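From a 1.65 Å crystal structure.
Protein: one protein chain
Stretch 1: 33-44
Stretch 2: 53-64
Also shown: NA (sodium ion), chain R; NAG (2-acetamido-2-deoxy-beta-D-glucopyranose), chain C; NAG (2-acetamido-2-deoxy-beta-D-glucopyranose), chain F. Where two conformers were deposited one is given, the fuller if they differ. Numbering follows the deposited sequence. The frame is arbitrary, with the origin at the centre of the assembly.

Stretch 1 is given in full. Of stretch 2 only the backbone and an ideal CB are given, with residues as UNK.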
# COMPACT_ATOMS: atom_id res chain seq x y z
N ASP A 33 18.45 12.63 26.90
CA ASP A 33 17.53 13.07 27.98
C ASP A 33 16.07 12.97 27.59
O ASP A 33 15.23 13.12 28.48
CB ASP A 33 17.76 14.53 28.37
CG ASP A 33 19.14 14.79 28.96
OD1 ASP A 33 19.78 13.82 29.42
OD2 ASP A 33 19.57 15.98 28.91
N SER A 34 15.75 12.75 26.32
CA SER A 34 14.37 12.71 25.83
C SER A 34 13.78 11.33 26.03
O SER A 34 12.63 11.18 25.72
CB SER A 34 14.29 13.11 24.35
OG SER A 34 14.92 12.11 23.55
N VAL A 35 14.57 10.34 26.42
CA VAL A 35 14.07 8.94 26.57
C VAL A 35 12.87 8.86 27.51
O VAL A 35 12.96 9.43 28.64
CB VAL A 35 15.18 7.97 27.01
CG1 VAL A 35 14.57 6.65 27.45
CG2 VAL A 35 16.18 7.75 25.86
N THR A 36 11.83 8.18 27.07
CA THR A 36 10.69 7.73 27.90
C THR A 36 10.63 6.21 27.80
O THR A 36 10.90 5.65 26.72
CB THR A 36 9.36 8.34 27.48
OG1 THR A 36 8.97 7.87 26.17
CG2 THR A 36 9.40 9.86 27.49
N THR A 37 10.24 5.57 28.89
CA THR A 37 10.00 4.11 28.93
C THR A 37 8.72 3.86 29.70
O THR A 37 8.47 4.56 30.71
CB THR A 37 11.17 3.32 29.54
OG1 THR A 37 11.39 3.80 30.87
CG2 THR A 37 12.44 3.45 28.72
N GLU A 38 7.96 2.92 29.25
CA GLU A 38 6.69 2.55 29.88
C GLU A 38 6.40 1.08 29.65
O GLU A 38 6.32 0.61 28.51
CB GLU A 38 5.60 3.41 29.28
CG GLU A 38 4.30 3.05 29.83
CD GLU A 38 3.17 3.88 29.28
OE1 GLU A 38 3.29 4.49 28.20
OE2 GLU A 38 2.16 3.85 29.95
N VAL A 39 6.21 0.32 30.73
CA VAL A 39 5.72 -1.07 30.65
C VAL A 39 4.27 -1.13 30.24
O VAL A 39 3.43 -0.44 30.86
CB VAL A 39 5.94 -1.84 31.96
CG1 VAL A 39 5.31 -3.20 31.89
CG2 VAL A 39 7.41 -1.93 32.30
N VAL A 40 3.95 -1.94 29.26
CA VAL A 40 2.56 -2.27 28.85
C VAL A 40 2.34 -3.76 29.03
O VAL A 40 3.10 -4.57 28.47
CB VAL A 40 2.26 -1.88 27.40
CG1 VAL A 40 0.85 -2.25 26.99
CG2 VAL A 40 2.55 -0.39 27.23
N THR A 41 1.36 -4.10 29.85
CA THR A 41 1.10 -5.50 30.23
C THR A 41 -0.27 -5.95 29.74
O THR A 41 -1.25 -5.18 29.86
CB THR A 41 1.19 -5.62 31.76
OG1 THR A 41 2.46 -5.15 32.18
CG2 THR A 41 0.91 -7.03 32.21
N ASN A 42 -0.34 -7.15 29.18
CA ASN A 42 -1.58 -7.83 28.78
C ASN A 42 -2.40 -6.96 27.84
O ASN A 42 -3.63 -6.82 28.05
CB ASN A 42 -2.43 -8.26 29.97
CG ASN A 42 -1.75 -9.34 30.78
OD1 ASN A 42 -0.67 -9.79 30.43
ND2 ASN A 42 -2.38 -9.77 31.87
N SER A 43 -1.77 -6.44 26.78
CA SER A 43 -2.49 -5.67 25.76
C SER A 43 -3.09 -6.62 24.74
O SER A 43 -2.37 -7.33 24.03
CB SER A 43 -1.57 -4.65 25.17
OG SER A 43 -2.18 -3.96 24.12
N SER A 44 -4.41 -6.57 24.58
CA SER A 44 -5.13 -7.37 23.57
C SER A 44 -5.08 -6.62 22.23
O SER A 44 -5.45 -5.45 22.22
CB SER A 44 -6.56 -7.59 24.01
OG SER A 44 -6.58 -8.71 24.87
N UNK A 53 -3.74 -11.51 19.46
CA UNK A 53 -2.79 -11.88 20.52
C UNK A 53 -2.97 -11.00 21.74
O UNK A 53 -3.56 -9.94 21.65
CB UNK A 53 -1.35 -11.78 20.02
N UNK A 54 -2.32 -11.40 22.81
CA UNK A 54 -2.12 -10.57 24.00
C UNK A 54 -0.63 -10.38 24.21
O UNK A 54 0.11 -11.39 24.23
CB UNK A 54 -2.77 -11.20 25.24
N UNK A 55 -0.18 -9.13 24.29
CA UNK A 55 1.29 -8.84 24.29
C UNK A 55 1.70 -8.03 25.51
O UNK A 55 0.90 -7.27 26.08
CB UNK A 55 1.69 -8.08 23.02
N UNK A 56 2.98 -8.17 25.88
CA UNK A 56 3.65 -7.35 26.89
C UNK A 56 4.85 -6.69 26.21
O UNK A 56 5.52 -7.40 25.42
CB UNK A 56 4.08 -8.18 28.10
N UNK A 57 5.13 -5.44 26.53
CA UNK A 57 6.30 -4.75 25.94
C UNK A 57 6.68 -3.53 26.72
O UNK A 57 5.94 -3.04 27.59
CB UNK A 57 6.02 -4.35 24.49
N UNK A 58 7.84 -3.02 26.38
CA UNK A 58 8.37 -1.74 26.81
C UNK A 58 8.13 -0.73 25.71
O UNK A 58 8.74 -0.88 24.62
CB UNK A 58 9.86 -1.84 27.15
N UNK A 59 7.30 0.26 25.99
CA UNK A 59 7.07 1.37 25.03
C UNK A 59 8.16 2.40 25.24
O UNK A 59 8.16 3.12 26.28
CB UNK A 59 5.69 2.00 25.21
N UNK A 60 9.02 2.61 24.23
CA UNK A 60 10.17 3.55 24.29
C UNK A 60 9.90 4.70 23.31
O UNK A 60 9.54 4.43 22.16
CB UNK A 60 11.49 2.85 23.95
N UNK A 61 10.12 5.92 23.75
CA UNK A 61 10.25 7.04 22.78
C UNK A 61 11.51 7.82 23.05
O UNK A 61 12.02 7.87 24.18
CB UNK A 61 9.04 7.98 22.85
N UNK A 62 12.02 8.49 22.03
CA UNK A 62 13.11 9.45 22.16
C UNK A 62 13.20 10.29 20.88
O UNK A 62 12.54 9.97 19.89
CB UNK A 62 14.43 8.74 22.44
N UNK A 63 13.95 11.38 20.99
CA UNK A 63 14.09 12.38 19.93
C UNK A 63 15.51 12.39 19.41
O UNK A 63 16.49 12.12 20.12
CB UNK A 63 13.70 13.77 20.43
N UNK A 64 15.65 12.78 18.14
CA UNK A 64 16.95 13.11 17.55
C UNK A 64 16.77 14.32 16.63
O UNK A 64 15.65 14.72 16.35
CB UNK A 64 17.53 11.92 16.78
NA NA R . 10.04 4.88 32.81
C1 NAG C . 4.21 5.37 24.51
C2 NAG C . 2.70 5.57 24.62
C3 NAG C . 2.39 6.97 24.08
C4 NAG C . 3.18 7.98 24.76
C5 NAG C . 4.67 7.66 24.70
C6 NAG C . 5.57 8.59 25.43
C7 NAG C . 1.44 3.48 24.54
C8 NAG C . 0.67 2.60 23.70
N2 NAG C . 1.96 4.58 23.90
O3 NAG C . 0.99 7.17 24.21
O4 NAG C . 3.03 9.20 24.02
O5 NAG C . 4.89 6.35 25.22
O6 NAG C . 5.19 8.85 26.79
O7 NAG C . 1.66 3.26 25.72
C1 NAG F . -1.82 -10.77 32.75
C2 NAG F . -2.29 -10.50 34.21
C3 NAG F . -1.83 -11.61 35.13
C4 NAG F . -2.30 -12.91 34.57
C5 NAG F . -1.86 -13.07 33.09
C6 NAG F . -2.33 -14.40 32.47
C7 NAG F . -2.48 -8.10 34.64
C8 NAG F . -1.72 -6.88 34.97
N2 NAG F . -1.75 -9.23 34.69
O3 NAG F . -2.37 -11.30 36.40
O4 NAG F . -1.57 -13.89 35.36
O5 NAG F . -2.42 -12.01 32.34
O6 NAG F . -3.77 -14.41 32.45
O7 NAG F . -3.65 -8.07 34.29

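Stretch 2 is a strand throughout and runs antiparallel to stretch 1, so alternate positions fall on the two faces of the sheet, with a register shift of one near Asn-42.

Position 53 has no atom of stretch 1 within 5.5 Å of its ideal CB. Stretch 1 sets no preference here; it is Ala-53, whose carbonyl O accepts a CA-H...O contact from Ser-44 CA (3.6 Å).

At position 54, CB lies on the face of Ser-44, near the backbone of Asn-42. A small polar or beta-branched residue would suit. Thr-54 is found; its CG2 packs on Asn-42 CA at 3.6 Å.

Position 55 is a hydrogen-bonded pair with Ser-43. Stretch 1 constrains the side chain little, and beta-branched or other aliphatic residues suit the strand. It is Ile-55, whose CG1 makes a loose contact with Ser-43 CB at 4.2 Å, while the backbone pairs both ways: Ser-43 N to Ile-55 O at 2.9 Å and Ile-55 N to Ser-43 O at 2.8 Å.

Position 56 sits at the bulge. Its CB points sideways, but the amide of Asn-42 has turned out of the regular ladder and needs an acceptor. Asn or Asp could reach it, perhaps Gln or Glu. The residue is Asn-56: with chi1 in m, its OD1 accepts from Asn-42 N at 2.8 Å, so a side chain replaces the backbone partner.

Position 57 shares a face with Val-40 and Ser-43. The apolar surface of Val-40 would suit an aromatic or large aliphatic side chain. Tyr-57, in the p rotamer, lays its ring against this valine; Val-40 CB stands over one ring face, 3.5 Å from Tyr-57 CZ. Water 4 bridges Tyr-57 OH (2.9 Å) and Ser-43 OG (2.7 Å).

Position 58 turns to the face of Thr-37 and Val-39, where a small or medium apolar residue would fit. Cys-58 places SG 4.1 Å from Thr-37 CB and is covalently bonded elsewhere in the structure.

Position 59 faces Glu-38, whose carboxylate favours a donor such as Asn, Gln, Lys or Arg; the sugar C1 of NAG (chain C), free of any visible partner, narrows the choice to Asn. Asn-59 ND2 is bonded to that C1 (1.5 Å) and makes a weak hydrogen bond to Glu-38 OE1 at 3.3 Å.

Position 60 looks onto Thr-37 CG2, suiting a beta-branched aliphatic. Val-60 brings CG2 to 4.3 Å from that methyl.

At position 61 the ideal CB is only 3.3 Å from Thr-36 OG1, favouring a small hydroxyl residue, Ser or Thr. Thr-61 OG1 hydrogen-bonds Thr-36 OG1 at 2.6 Å, and water 1 links Thr-61 OG1 to Ser-34 O.

Position 62 has CB beside Val-35 CG2, so an apolar residue is expected. Phe-62 packs its CB there at 4.0 Å, while its ring leads away.

At position 63 CB points sideways; stretch 1 sets no size limit but offers the backbone N an acceptor. It is Ala-63, whose N donates to Ser-34 OG at 2.8 Å.

Position 64 is out of reach, and stretch 1 sets no preference here; it is Tyr-64.

Stretch 2 (53-64) ATINYCNVTFAY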
# COMPACT_ATOMS: atom_id res chain seq x y z
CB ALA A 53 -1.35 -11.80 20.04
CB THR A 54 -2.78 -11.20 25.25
OG1 THR A 54 -4.16 -11.39 24.94
CG2 THR A 54 -2.70 -10.31 26.44
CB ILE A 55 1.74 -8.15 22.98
CG1 ILE A 55 1.01 -6.85 22.76
CG2 ILE A 55 1.52 -9.11 21.84
CD1 ILE A 55 1.49 -6.08 21.53
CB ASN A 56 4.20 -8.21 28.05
CG ASN A 56 3.12 -9.09 28.63
OD1 ASN A 56 2.08 -8.62 29.05
ND2 ASN A 56 3.34 -10.39 28.65
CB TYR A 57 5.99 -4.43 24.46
CG TYR A 57 4.78 -3.56 24.23
CD1 TYR A 57 3.52 -4.13 24.10
CD2 TYR A 57 4.89 -2.18 24.18
CE1 TYR A 57 2.39 -3.34 23.91
CE2 TYR A 57 3.77 -1.39 23.98
CZ TYR A 57 2.53 -1.97 23.87
OH TYR A 57 1.44 -1.15 23.69
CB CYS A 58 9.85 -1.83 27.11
SG CYS A 58 10.49 -0.30 27.81
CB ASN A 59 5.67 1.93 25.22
CG ASN A 59 5.42 3.25 24.52
OD1 ASN A 59 6.05 3.52 23.51
ND2 ASN A 59 4.56 4.10 25.13
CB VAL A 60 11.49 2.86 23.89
CG1 VAL A 60 12.63 3.84 23.87
CG2 VAL A 60 11.77 1.70 24.84
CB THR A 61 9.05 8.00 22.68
OG1 THR A 61 9.08 8.92 23.78
CG2 THR A 61 7.74 7.29 22.54
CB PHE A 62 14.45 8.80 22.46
CG PHE A 62 14.90 7.78 21.44
CD1 PHE A 62 14.50 6.47 21.57
CD2 PHE A 62 15.67 8.14 20.36
CE1 PHE A 62 14.88 5.52 20.62
CE2 PHE A 62 16.11 7.19 19.44
CZ PHE A 62 15.66 5.90 19.55
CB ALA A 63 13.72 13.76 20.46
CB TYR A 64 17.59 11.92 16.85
CG TYR A 64 16.94 11.44 15.58
CD1 TYR A 64 17.29 11.98 14.35
CD2 TYR A 64 16.01 10.43 15.58
CE1 TYR A 64 16.75 11.49 13.17
CE2 TYR A 64 15.44 9.94 14.42
CZ TYR A 64 15.82 10.46 13.20
OH TYR A 64 15.27 9.95 12.05
O HOH W 1 10.45 11.27 23.93
O HOH W 2 7.45 5.72 26.64
O HOH W 3 10.11 7.24 31.26
O HOH W 4 -0.62 -2.67 22.30
O HOH W 5 12.44 4.76 33.98
O HOH W 6 9.42 2.25 32.80
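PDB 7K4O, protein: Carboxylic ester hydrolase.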